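Local coordinates for putative gdp-fucose protein o-fucosyltransferase 1 (Caenorhabditis elegans, PDB 3ZY2) that belongs to the GDP-fucose protein O-fucosyltransferase family, has a GT-B type fold and binds guanosine-5'-diphosphate in a pocket, at residues D25-V30 / R39-P44; V30-K35 / G182-I187; E199-F204 / M322-L327; F284-K289 / E311-Y316. All coordinates share one frame; numbering follows the deposited sequence.

Overall arrangement
The four contacts fall into two groups about 26 to 28 Å apart, centre to centre. Interactions 1 and 2 have centres about 8 Å apart and share V30 on helix 20-37: interaction 1 packs that helix on strand 40-42, and interaction 2 covers it with the loop 182-187. Interactions 3 and 4, centres about 13 Å apart, both use helix 315-324 and meet where F204 and M322 pack on F284. Interaction 4 lines the guanosine-5'-diphosphate pocket with D313 and M315, whereas the A201 side chain of interaction 3 is about 13 Å from the nucleotide. The F27 side chain of interaction 1 is about 12 Å from it, although G21 and N22, early in the same helix, bind it.

Interaction 1. Residues D25-V30 / R39-P44; sequences DQFLGV and RTLVLP
F27 and L41 carry most of this contact; V30 on the helix and P44 on the other segment add to it, L43 less so. The F27 ring leaves helix 20-37 with CG anti to the backbone N (chi1 176°), and its far end reaches the 39-44 segment. P44 lies over one face of the ring, its CG 3.9 Å above the plane but displaced toward the rim. The shortest approach is P44 CD to F27 CE1, at 3.6 Å. At the ring edge, close to its plane, L41 CD2 sits 3.8 Å from F27 CE1, and L43 CD2 meets F27 CZ at 4.0 Å. The phenyl group is therefore met by a rigid proline on a face and by leucine methyls along its rim, partners well matched to a flat apolar surface buried from water.

L41 uses both branches. While CD2 touches the phenylalanine, CD1 turns to V30 and comes within 3.9 Å of V30 CG1, the two side chains meeting at about a right angle. A leucine fork suits this place because its two methyls can serve residues one helical turn apart. Valine, branched at CB, offers CG1 to the leucine from close to the helix backbone. All the touching residues are buried, and no hydrogen bond crosses.

The contact joins the helix and second strand of the beta-alpha-beta unit formed by strand 10-13, helix 20-37 and strand 40-42. From the first strand, F13 touches both V30 and P44, and I11 touches L41; L43 packs on V74 of strand 74-75 beyond, and L191 from a loop adds to the surroundings of F27.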
# COMPACT_ATOMS: atom_id res chain seq x y z
N ASP A 25 15.30 -9.22 -4.60
CA ASP A 25 14.17 -10.12 -4.28
C ASP A 25 12.89 -9.67 -5.02
O ASP A 25 12.20 -10.48 -5.65
CB ASP A 25 13.99 -10.17 -2.76
CG ASP A 25 13.40 -11.46 -2.29
OD1 ASP A 25 13.79 -12.53 -2.81
OD2 ASP A 25 12.53 -11.40 -1.41
N GLN A 26 12.63 -8.36 -4.99
CA GLN A 26 11.45 -7.84 -5.69
C GLN A 26 11.70 -7.80 -7.20
O GLN A 26 10.79 -8.05 -7.99
CB GLN A 26 11.08 -6.44 -5.17
CG GLN A 26 10.42 -6.49 -3.80
CD GLN A 26 9.70 -5.19 -3.49
OE1 GLN A 26 10.33 -4.16 -3.31
NE2 GLN A 26 8.37 -5.24 -3.45
N PHE A 27 12.93 -7.53 -7.62
CA PHE A 27 13.26 -7.47 -9.06
C PHE A 27 12.94 -8.79 -9.80
O PHE A 27 12.42 -8.76 -10.91
CB PHE A 27 14.73 -7.04 -9.21
CG PHE A 27 15.24 -7.01 -10.61
CD1 PHE A 27 14.53 -6.42 -11.65
CD2 PHE A 27 16.50 -7.53 -10.88
CE1 PHE A 27 15.06 -6.40 -12.96
CE2 PHE A 27 17.04 -7.50 -12.17
CZ PHE A 27 16.29 -6.94 -13.22
N LEU A 28 13.22 -9.93 -9.17
CA LEU A 28 12.84 -11.24 -9.74
C LEU A 28 11.34 -11.29 -10.05
O LEU A 28 10.94 -11.75 -11.12
CB LEU A 28 13.19 -12.37 -8.79
CG LEU A 28 14.68 -12.48 -8.44
CD1 LEU A 28 14.84 -13.68 -7.52
CD2 LEU A 28 15.53 -12.60 -9.68
N GLY A 29 10.52 -10.85 -9.10
CA GLY A 29 9.06 -10.79 -9.31
C GLY A 29 8.67 -9.83 -10.41
O GLY A 29 7.76 -10.09 -11.20
N VAL A 30 9.38 -8.70 -10.49
CA VAL A 30 9.07 -7.74 -11.55
C VAL A 30 9.41 -8.27 -12.94
O VAL A 30 8.68 -8.05 -13.90
CB VAL A 30 9.71 -6.34 -11.31
CG1 VAL A 30 9.27 -5.40 -12.42
CG2 VAL A 30 9.32 -5.75 -9.93
N ARG A 39 5.42 -6.56 -21.90
CA ARG A 39 5.98 -5.23 -22.05
C ARG A 39 7.48 -5.33 -21.79
O ARG A 39 7.92 -6.17 -20.99
CB ARG A 39 5.37 -4.27 -21.03
CG ARG A 39 3.99 -3.75 -21.43
CD ARG A 39 3.46 -2.79 -20.38
NE ARG A 39 2.16 -2.25 -20.77
CZ ARG A 39 1.95 -1.01 -21.22
NH1 ARG A 39 2.94 -0.14 -21.31
NH2 ARG A 39 0.72 -0.62 -21.52
N THR A 40 8.24 -4.47 -22.44
CA THR A 40 9.68 -4.38 -22.20
C THR A 40 9.92 -3.76 -20.83
O THR A 40 9.31 -2.75 -20.48
CB THR A 40 10.36 -3.54 -23.28
OG1 THR A 40 10.23 -4.21 -24.53
CG2 THR A 40 11.86 -3.41 -22.99
N LEU A 41 10.82 -4.39 -20.05
CA LEU A 41 11.18 -3.88 -18.73
C LEU A 41 12.38 -2.96 -18.82
O LEU A 41 13.44 -3.36 -19.32
CB LEU A 41 11.48 -5.01 -17.76
CG LEU A 41 11.83 -4.57 -16.33
CD1 LEU A 41 10.64 -3.83 -15.70
CD2 LEU A 41 12.27 -5.77 -15.49
N VAL A 42 12.22 -1.74 -18.31
CA VAL A 42 13.35 -0.84 -18.11
C VAL A 42 14.13 -1.35 -16.90
O VAL A 42 13.56 -1.51 -15.81
CB VAL A 42 12.92 0.63 -17.88
CG1 VAL A 42 14.16 1.54 -17.71
CG2 VAL A 42 11.99 1.12 -19.03
N LEU A 43 15.41 -1.64 -17.10
CA LEU A 43 16.20 -2.21 -16.02
C LEU A 43 16.39 -1.15 -14.93
O LEU A 43 16.75 0.01 -15.22
CB LEU A 43 17.53 -2.74 -16.57
CG LEU A 43 17.38 -3.94 -17.51
CD1 LEU A 43 18.66 -4.12 -18.35
CD2 LEU A 43 17.08 -5.21 -16.73
N PRO A 44 16.11 -1.49 -13.66
CA PRO A 44 16.14 -0.49 -12.60
C PRO A 44 17.55 -0.05 -12.26
O PRO A 44 18.50 -0.82 -12.43
CB PRO A 44 15.56 -1.23 -11.40
CG PRO A 44 15.94 -2.67 -11.63
CD PRO A 44 15.85 -2.85 -13.15

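Interaction 2. Residues V30-K35 / G182-I187; sequences VLAFAK and GKVWSI
L31 and A32, neighbours on helix 20-37, meet V184 and I187 in a contact whose side chains touch through apolar atoms alone. I187 does most of the work, because its two branches go to different residues. Its CG2, anti to the backbone N, reaches L31 CD1 at 3.8 Å, the two side chains passing at a slant. The longer branch continues nearly straight (chi2 175°) to set CD1 3.8 Å from A32 CB. V184 adds CG1, 4.0 Å from A32 CB. Alanine suits the middle of this patch: its single methyl fits between two branched residues and lets the backbones come close, with the CA atoms of A32 and V184 only 7.1 Å apart. Just before this part of the helix, L28 O is a further neighbour of I187 CD1.

The backbone hydrogen bonds run within each segment, and none crosses between them. On the helix, K35 N bonds to L31 O. On the other side, I187 N bonds to V184 O at 3.0 Å and W185 N to G182 O, folding the loop so that V184 and I187 face the helix together.

On the side of the loop turned from the helix, G182 CA lies 3.5 Å above the centre of the W185 ring. W185 NE1 bonds to S180 OG, and its ring meets H338 edge-to-face.

With neither charge nor hydrogen bond between the segments, the contact depends on van der Waals fit and on removing some 137 Å² of surface from solvent, which gives it little directional preference.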
# COMPACT_ATOMS: atom_id res chain seq x y z
N VAL A 30 9.38 -8.70 -10.49
CA VAL A 30 9.07 -7.74 -11.55
C VAL A 30 9.41 -8.27 -12.94
O VAL A 30 8.68 -8.05 -13.90
CB VAL A 30 9.71 -6.34 -11.31
CG1 VAL A 30 9.27 -5.40 -12.42
CG2 VAL A 30 9.32 -5.75 -9.93
N LEU A 31 10.52 -8.99 -13.04
CA LEU A 31 10.88 -9.62 -14.31
C LEU A 31 9.76 -10.54 -14.79
O LEU A 31 9.38 -10.48 -15.96
CB LEU A 31 12.19 -10.39 -14.15
CG LEU A 31 13.45 -9.52 -14.24
CD1 LEU A 31 14.63 -10.22 -13.58
CD2 LEU A 31 13.81 -9.18 -15.67
N ALA A 32 9.23 -11.36 -13.87
CA ALA A 32 8.12 -12.28 -14.20
C ALA A 32 6.87 -11.50 -14.63
O ALA A 32 6.19 -11.87 -15.62
CB ALA A 32 7.84 -13.18 -13.04
N PHE A 33 6.58 -10.43 -13.90
CA PHE A 33 5.44 -9.56 -14.20
C PHE A 33 5.53 -8.94 -15.60
O PHE A 33 4.55 -8.97 -16.36
CB PHE A 33 5.37 -8.48 -13.11
CG PHE A 33 4.28 -7.44 -13.33
CD1 PHE A 33 2.94 -7.77 -13.15
CD2 PHE A 33 4.61 -6.12 -13.65
CE1 PHE A 33 1.94 -6.80 -13.31
CE2 PHE A 33 3.60 -5.15 -13.81
CZ PHE A 33 2.28 -5.49 -13.63
N ALA A 34 6.71 -8.41 -15.96
CA ALA A 34 6.92 -7.79 -17.27
C ALA A 34 6.74 -8.81 -18.39
O ALA A 34 6.12 -8.50 -19.42
CB ALA A 34 8.30 -7.13 -17.36
N LYS A 35 7.27 -10.01 -18.20
CA LYS A 35 7.16 -11.06 -19.21
C LYS A 35 5.69 -11.42 -19.40
O LYS A 35 5.22 -11.57 -20.54
CB LYS A 35 7.98 -12.29 -18.84
CG LYS A 35 7.99 -13.38 -19.94
CD LYS A 35 8.87 -14.53 -19.52
CE LYS A 35 9.16 -15.49 -20.67
NZ LYS A 35 10.39 -16.28 -20.38
N GLY A 182 8.48 -18.63 -4.05
CA GLY A 182 9.34 -19.70 -4.59
C GLY A 182 9.36 -19.80 -6.11
O GLY A 182 10.37 -20.16 -6.71
N LYS A 183 8.22 -19.47 -6.73
CA LYS A 183 8.04 -19.56 -8.18
C LYS A 183 9.00 -18.69 -8.99
O LYS A 183 9.28 -18.98 -10.16
CB LYS A 183 6.58 -19.20 -8.52
CG LYS A 183 6.10 -19.44 -9.95
CD LYS A 183 4.61 -19.83 -9.91
CE LYS A 183 3.97 -19.99 -11.30
NZ LYS A 183 3.67 -18.66 -11.92
N VAL A 184 9.50 -17.61 -8.39
CA VAL A 184 10.37 -16.73 -9.17
C VAL A 184 11.84 -16.92 -8.83
O VAL A 184 12.69 -16.27 -9.43
CB VAL A 184 10.01 -15.22 -9.04
CG1 VAL A 184 8.56 -14.97 -9.50
CG2 VAL A 184 10.30 -14.69 -7.62
N TRP A 185 12.15 -17.78 -7.86
CA TRP A 185 13.55 -17.92 -7.42
C TRP A 185 14.47 -18.35 -8.56
O TRP A 185 15.63 -17.89 -8.63
CB TRP A 185 13.71 -18.87 -6.24
CG TRP A 185 13.05 -18.39 -4.99
CD1 TRP A 185 12.68 -17.11 -4.69
CD2 TRP A 185 12.76 -19.17 -3.83
NE1 TRP A 185 12.11 -17.05 -3.43
CE2 TRP A 185 12.15 -18.31 -2.89
CE3 TRP A 185 12.91 -20.53 -3.51
CZ2 TRP A 185 11.71 -18.76 -1.64
CZ3 TRP A 185 12.47 -20.98 -2.28
CH2 TRP A 185 11.87 -20.10 -1.35
N SER A 186 13.98 -19.20 -9.47
CA SER A 186 14.79 -19.65 -10.59
C SER A 186 15.19 -18.55 -11.57
O SER A 186 16.13 -18.72 -12.33
CB SER A 186 14.08 -20.80 -11.33
OG SER A 186 12.89 -20.32 -11.91
N ILE A 187 14.50 -17.40 -11.53
CA ILE A 187 14.87 -16.28 -12.39
C ILE A 187 16.28 -15.75 -12.06
O ILE A 187 16.91 -15.13 -12.90
CB ILE A 187 13.76 -15.18 -12.36
CG1 ILE A 187 12.46 -15.81 -12.87
CG2 ILE A 187 14.14 -13.92 -13.20
CD1 ILE A 187 11.25 -14.87 -12.78

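Interaction 3. Residues E199-F204 / M322-L327; sequences EQAKKF and MGRADL
A201 and K202, on successive positions of helix 195-208, both meet R324 of the 322-327 segment. Before them in the chain, E199 plays an indirect part: its OE2 makes a long salt bridge of 3.7 Å to K202 NZ, one turn on. The methyl of A201 points at the opposing segment and touches the arginine through CD, at 4.2 Å. A small residue suits this spot, since A201 also rests on A320 and I321, and a methyl allows the helices to lie close.

K202 supplies more surface than A201. Its extended aliphatic chain slants across the guanidinium group of R324, with CG 3.4 Å above the plane and displaced toward the rim. Further out, K202 CE comes to 3.2 Å from R324 NH2. The arginine chain bends at chi3 (77°), which turns its flat end to the lysine methylenes. K202 NZ lies 4.3 Å from R324 NH2; two like charges so near would be expected to disfavour each other, and the E199 carboxylate, at long range, may offset part of this.

Two residues on, F204 packs against I321 and the F284 ring, while M322 touches F284 and A286 of strand 282-287. Two helices lying side by side over a parallel sheet, here strands 282-287 and 213-218, are characteristic of the Rossmann-like halves of the GT-B fold.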
# COMPACT_ATOMS: atom_id res chain seq x y z
N GLU A 199 35.50 -10.94 -12.72
CA GLU A 199 36.95 -10.96 -12.74
C GLU A 199 37.53 -10.61 -11.38
O GLU A 199 38.54 -11.19 -10.96
CB GLU A 199 37.46 -10.01 -13.84
CG GLU A 199 37.26 -10.58 -15.27
CD GLU A 199 37.66 -12.06 -15.39
OE1 GLU A 199 38.82 -12.40 -15.10
OE2 GLU A 199 36.79 -12.88 -15.77
N GLN A 200 36.92 -9.65 -10.69
CA GLN A 200 37.40 -9.29 -9.35
C GLN A 200 37.28 -10.50 -8.41
O GLN A 200 38.19 -10.78 -7.60
CB GLN A 200 36.61 -8.11 -8.77
CG GLN A 200 37.05 -6.75 -9.33
CD GLN A 200 36.10 -5.63 -9.01
OE1 GLN A 200 35.11 -5.79 -8.30
NE2 GLN A 200 36.39 -4.45 -9.58
N ALA A 201 36.18 -11.23 -8.54
CA ALA A 201 35.96 -12.43 -7.72
C ALA A 201 36.97 -13.52 -8.03
O ALA A 201 37.55 -14.11 -7.11
CB ALA A 201 34.54 -12.95 -7.92
N LYS A 202 37.18 -13.77 -9.33
CA LYS A 202 38.14 -14.78 -9.76
C LYS A 202 39.53 -14.45 -9.24
O LYS A 202 40.25 -15.33 -8.75
CB LYS A 202 38.14 -14.91 -11.28
CG LYS A 202 36.90 -15.54 -11.84
CD LYS A 202 36.89 -15.49 -13.37
CE LYS A 202 35.72 -16.30 -13.94
NZ LYS A 202 35.71 -16.36 -15.44
N LYS A 203 39.92 -13.17 -9.32
CA LYS A 203 41.25 -12.77 -8.87
C LYS A 203 41.42 -12.95 -7.38
O LYS A 203 42.46 -13.41 -6.93
CB LYS A 203 41.58 -11.33 -9.26
CG LYS A 203 42.00 -11.16 -10.69
CD LYS A 203 42.56 -9.74 -10.87
CE LYS A 203 42.89 -9.42 -12.33
NZ LYS A 203 41.67 -9.42 -13.18
N PHE A 204 40.40 -12.59 -6.60
CA PHE A 204 40.51 -12.73 -5.15
C PHE A 204 40.63 -14.20 -4.78
O PHE A 204 41.42 -14.56 -3.91
CB PHE A 204 39.29 -12.10 -4.44
CG PHE A 204 39.42 -12.12 -2.94
CD1 PHE A 204 38.97 -13.23 -2.19
CD2 PHE A 204 40.02 -11.05 -2.26
CE1 PHE A 204 39.13 -13.25 -0.80
CE2 PHE A 204 40.14 -11.07 -0.88
CZ PHE A 204 39.70 -12.17 -0.14
N MET A 322 30.99 -15.74 -3.04
CA MET A 322 30.21 -16.77 -2.36
C MET A 322 29.50 -17.66 -3.36
O MET A 322 29.32 -18.86 -3.10
CB MET A 322 29.23 -16.13 -1.36
CG MET A 322 29.94 -15.38 -0.21
SD MET A 322 28.86 -14.85 1.16
CE MET A 322 28.23 -13.38 0.35
N GLY A 323 29.08 -17.11 -4.50
CA GLY A 323 28.41 -17.93 -5.54
C GLY A 323 29.38 -18.92 -6.16
O GLY A 323 28.94 -19.99 -6.67
N ARG A 324 30.68 -18.62 -6.11
CA ARG A 324 31.73 -19.47 -6.70
C ARG A 324 32.34 -20.48 -5.73
O ARG A 324 33.14 -21.33 -6.15
CB ARG A 324 32.86 -18.60 -7.26
CG ARG A 324 32.37 -17.76 -8.44
CD ARG A 324 33.46 -16.82 -8.99
NE ARG A 324 34.40 -17.57 -9.80
CZ ARG A 324 34.27 -17.81 -11.11
NH1 ARG A 324 33.23 -17.34 -11.81
NH2 ARG A 324 35.19 -18.53 -11.73
N ALA A 325 31.95 -20.41 -4.46
CA ALA A 325 32.55 -21.22 -3.40
C ALA A 325 32.29 -22.70 -3.59
O ALA A 325 31.30 -23.08 -4.20
CB ALA A 325 32.03 -20.78 -2.03
N ASP A 326 33.16 -23.54 -3.03
CA ASP A 326 32.88 -24.98 -3.04
C ASP A 326 31.72 -25.31 -2.13
O ASP A 326 30.92 -26.19 -2.47
CB ASP A 326 34.15 -25.75 -2.69
CG ASP A 326 35.26 -25.49 -3.70
OD1 ASP A 326 35.97 -24.44 -3.58
OD2 ASP A 326 35.43 -26.31 -4.65
N LEU A 327 31.59 -24.60 -1.02
CA LEU A 327 30.44 -24.72 -0.11
C LEU A 327 30.14 -23.33 0.44
O LEU A 327 31.05 -22.61 0.82
CB LEU A 327 30.73 -25.66 1.06
CG LEU A 327 29.60 -25.76 2.10
CD1 LEU A 327 28.36 -26.44 1.48
CD2 LEU A 327 30.04 -26.52 3.34

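Interaction 4. Residues F284-K289 / E311-Y316; sequences FVASDK and EPDDMY. With GDP (guanosine-5'-diphosphate), chain C.
D313 OD1 is gripped by three groups: guanosine-5'-diphosphate N2 at 3.1 Å, its N1 through a weak bond of 3.3 Å, and S318 OG. One carboxylate oxygen thus takes both N-H groups on the same edge of the guanine, and the serine probably helps to fix its position. An acidic residue suits this place, as it can accept from neighbouring donors of the base.

The other oxygen, OD2, turns to the strand, where S287 N bonds to it at 3.2 Å and a water donates both to it and to V285 O. These OD2 bonds are somewhat doubtful, because its modelled place is less sure. S287 N also lies 3.1 Å from the nucleotide O6, and A286 CB lies close to O6.

The site lies at the carboxyl end of strand 282-287 in a five-stranded parallel sheet, the usual nucleotide position in a Rossmann-like domain of a GT-B protein. There the chain makes an ST turn: S287 OG accepts from K289 N at 3.1 Å and also bonds to L218 O. D288 CB rests near the base, 3.5 Å from N9, while its carboxylate forms a salt bridge with R219.

M315 CG is tucked between the backbone N and carbonyl carbon (chi1 83°); its SD reaches the ribose, 3.6 Å from O3'. D314 is the N-cap of helix 315-324, its OD2 accepting from T317 N and, weakly, from Y316 N.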
# COMPACT_ATOMS: atom_id res chain seq x y z
N PHE A 284 36.38 -18.12 3.23
CA PHE A 284 36.08 -16.75 2.88
C PHE A 284 34.95 -16.25 3.76
O PHE A 284 33.94 -16.93 3.93
CB PHE A 284 35.66 -16.65 1.41
CG PHE A 284 35.21 -15.27 1.02
CD1 PHE A 284 36.14 -14.22 0.89
CD2 PHE A 284 33.86 -15.01 0.79
CE1 PHE A 284 35.74 -12.94 0.51
CE2 PHE A 284 33.44 -13.72 0.40
CZ PHE A 284 34.40 -12.68 0.29
N VAL A 285 35.10 -15.03 4.27
CA VAL A 285 34.05 -14.42 5.08
C VAL A 285 33.56 -13.11 4.46
O VAL A 285 34.37 -12.18 4.22
CB VAL A 285 34.56 -14.07 6.50
CG1 VAL A 285 33.44 -13.41 7.34
CG2 VAL A 285 35.13 -15.30 7.22
N ALA A 286 32.25 -13.04 4.25
CA ALA A 286 31.57 -11.78 3.88
C ALA A 286 30.76 -11.36 5.10
O ALA A 286 30.06 -12.17 5.68
CB ALA A 286 30.64 -11.99 2.67
N SER A 287 30.89 -10.10 5.50
CA SER A 287 30.13 -9.59 6.64
C SER A 287 29.77 -8.13 6.44
O SER A 287 30.49 -7.39 5.76
CB SER A 287 30.92 -9.78 7.95
OG SER A 287 30.10 -9.38 9.06
N ASP A 288 28.64 -7.76 7.02
CA ASP A 288 28.21 -6.37 7.13
C ASP A 288 28.89 -5.62 8.27
O ASP A 288 28.81 -4.39 8.34
CB ASP A 288 26.70 -6.29 7.29
CG ASP A 288 26.19 -7.00 8.53
OD1 ASP A 288 26.85 -7.90 9.09
OD2 ASP A 288 25.08 -6.64 8.99
N LYS A 289 29.55 -6.36 9.17
CA LYS A 289 30.15 -5.73 10.35
C LYS A 289 31.37 -6.49 10.86
O LYS A 289 32.51 -6.10 10.58
CB LYS A 289 29.11 -5.55 11.45
CG LYS A 289 29.60 -4.65 12.60
CD LYS A 289 28.68 -4.63 13.79
CE LYS A 289 29.40 -4.04 15.01
NZ LYS A 289 30.51 -4.92 15.51
N GLU A 311 39.17 -6.26 1.84
CA GLU A 311 39.32 -4.99 2.57
C GLU A 311 39.45 -3.85 1.58
O GLU A 311 40.49 -3.76 0.92
CB GLU A 311 40.54 -5.00 3.49
CG GLU A 311 40.38 -5.81 4.77
CD GLU A 311 41.65 -5.94 5.56
OE1 GLU A 311 42.05 -4.93 6.19
OE2 GLU A 311 42.26 -7.04 5.56
N PRO A 312 38.41 -3.00 1.45
CA PRO A 312 37.16 -3.09 2.21
C PRO A 312 36.26 -4.20 1.66
O PRO A 312 36.56 -4.74 0.58
CB PRO A 312 36.50 -1.73 1.98
CG PRO A 312 37.05 -1.26 0.67
CD PRO A 312 38.40 -1.88 0.48
N ASP A 313 35.19 -4.53 2.38
CA ASP A 313 34.25 -5.57 1.93
C ASP A 313 33.28 -4.97 0.90
O ASP A 313 32.40 -4.18 1.28
CB ASP A 313 33.49 -6.20 3.12
CG ASP A 313 32.67 -7.43 2.73
OD1 ASP A 313 31.93 -7.39 1.74
OD2 ASP A 313 32.75 -8.43 3.45
N ASP A 314 33.48 -5.31 -0.38
CA ASP A 314 32.63 -4.84 -1.51
C ASP A 314 31.49 -5.80 -1.64
O ASP A 314 31.70 -7.00 -1.91
CB ASP A 314 33.37 -4.88 -2.85
CG ASP A 314 32.53 -4.29 -3.98
OD1 ASP A 314 32.61 -3.05 -4.15
OD2 ASP A 314 31.79 -5.00 -4.71
N MET A 315 30.27 -5.32 -1.42
CA MET A 315 29.16 -6.26 -1.28
C MET A 315 28.95 -7.13 -2.52
O MET A 315 28.56 -8.30 -2.39
CB MET A 315 27.86 -5.59 -0.84
CG MET A 315 27.05 -4.94 -1.96
SD MET A 315 25.55 -4.11 -1.35
CE MET A 315 26.29 -2.54 -1.07
N TYR A 316 29.15 -6.57 -3.72
CA TYR A 316 28.78 -7.31 -4.93
C TYR A 316 29.82 -8.37 -5.24
O TYR A 316 29.47 -9.52 -5.58
CB TYR A 316 28.57 -6.37 -6.12
CG TYR A 316 27.68 -5.20 -5.76
CD1 TYR A 316 26.30 -5.37 -5.55
CD2 TYR A 316 28.23 -3.91 -5.57
CE1 TYR A 316 25.47 -4.29 -5.18
CE2 TYR A 316 27.40 -2.83 -5.21
CZ TYR A 316 26.03 -3.03 -5.02
OH TYR A 316 25.16 -2.00 -4.66
PB GDP C . 19.07 -8.38 4.57
O1B GDP C . 20.35 -9.06 4.86
O2B GDP C . 17.76 -8.95 3.94
O3B GDP C . 18.97 -6.83 5.12
O3A GDP C . 19.89 -7.89 3.15
PA GDP C . 19.66 -6.42 2.29
O1A GDP C . 20.95 -6.94 1.24
O2A GDP C . 18.47 -6.01 1.86
O5' GDP C . 20.22 -5.53 3.74
C5' GDP C . 21.44 -5.96 3.65
C4' GDP C . 22.55 -5.21 3.71
O4' GDP C . 23.53 -4.89 4.62
C3' GDP C . 23.16 -5.53 2.51
O3' GDP C . 22.92 -4.80 0.95
C2' GDP C . 25.14 -4.59 2.40
O2' GDP C . 24.81 -3.30 2.11
C1' GDP C . 25.14 -4.93 3.88
N9 GDP C . 25.56 -6.14 3.96
C8 GDP C . 24.64 -7.59 4.59
N7 GDP C . 25.71 -8.27 4.32
C5 GDP C . 26.85 -7.94 3.84
C6 GDP C . 28.45 -8.42 3.34
O6 GDP C . 28.53 -9.54 3.53
N1 GDP C . 28.91 -7.51 2.99
C2 GDP C . 28.83 -6.29 2.79
N2 GDP C . 29.44 -5.59 2.43
N3 GDP C . 27.56 -5.41 3.08
C4 GDP C . 26.63 -6.38 3.62
O HOH W 1 35.00 -10.06 2.34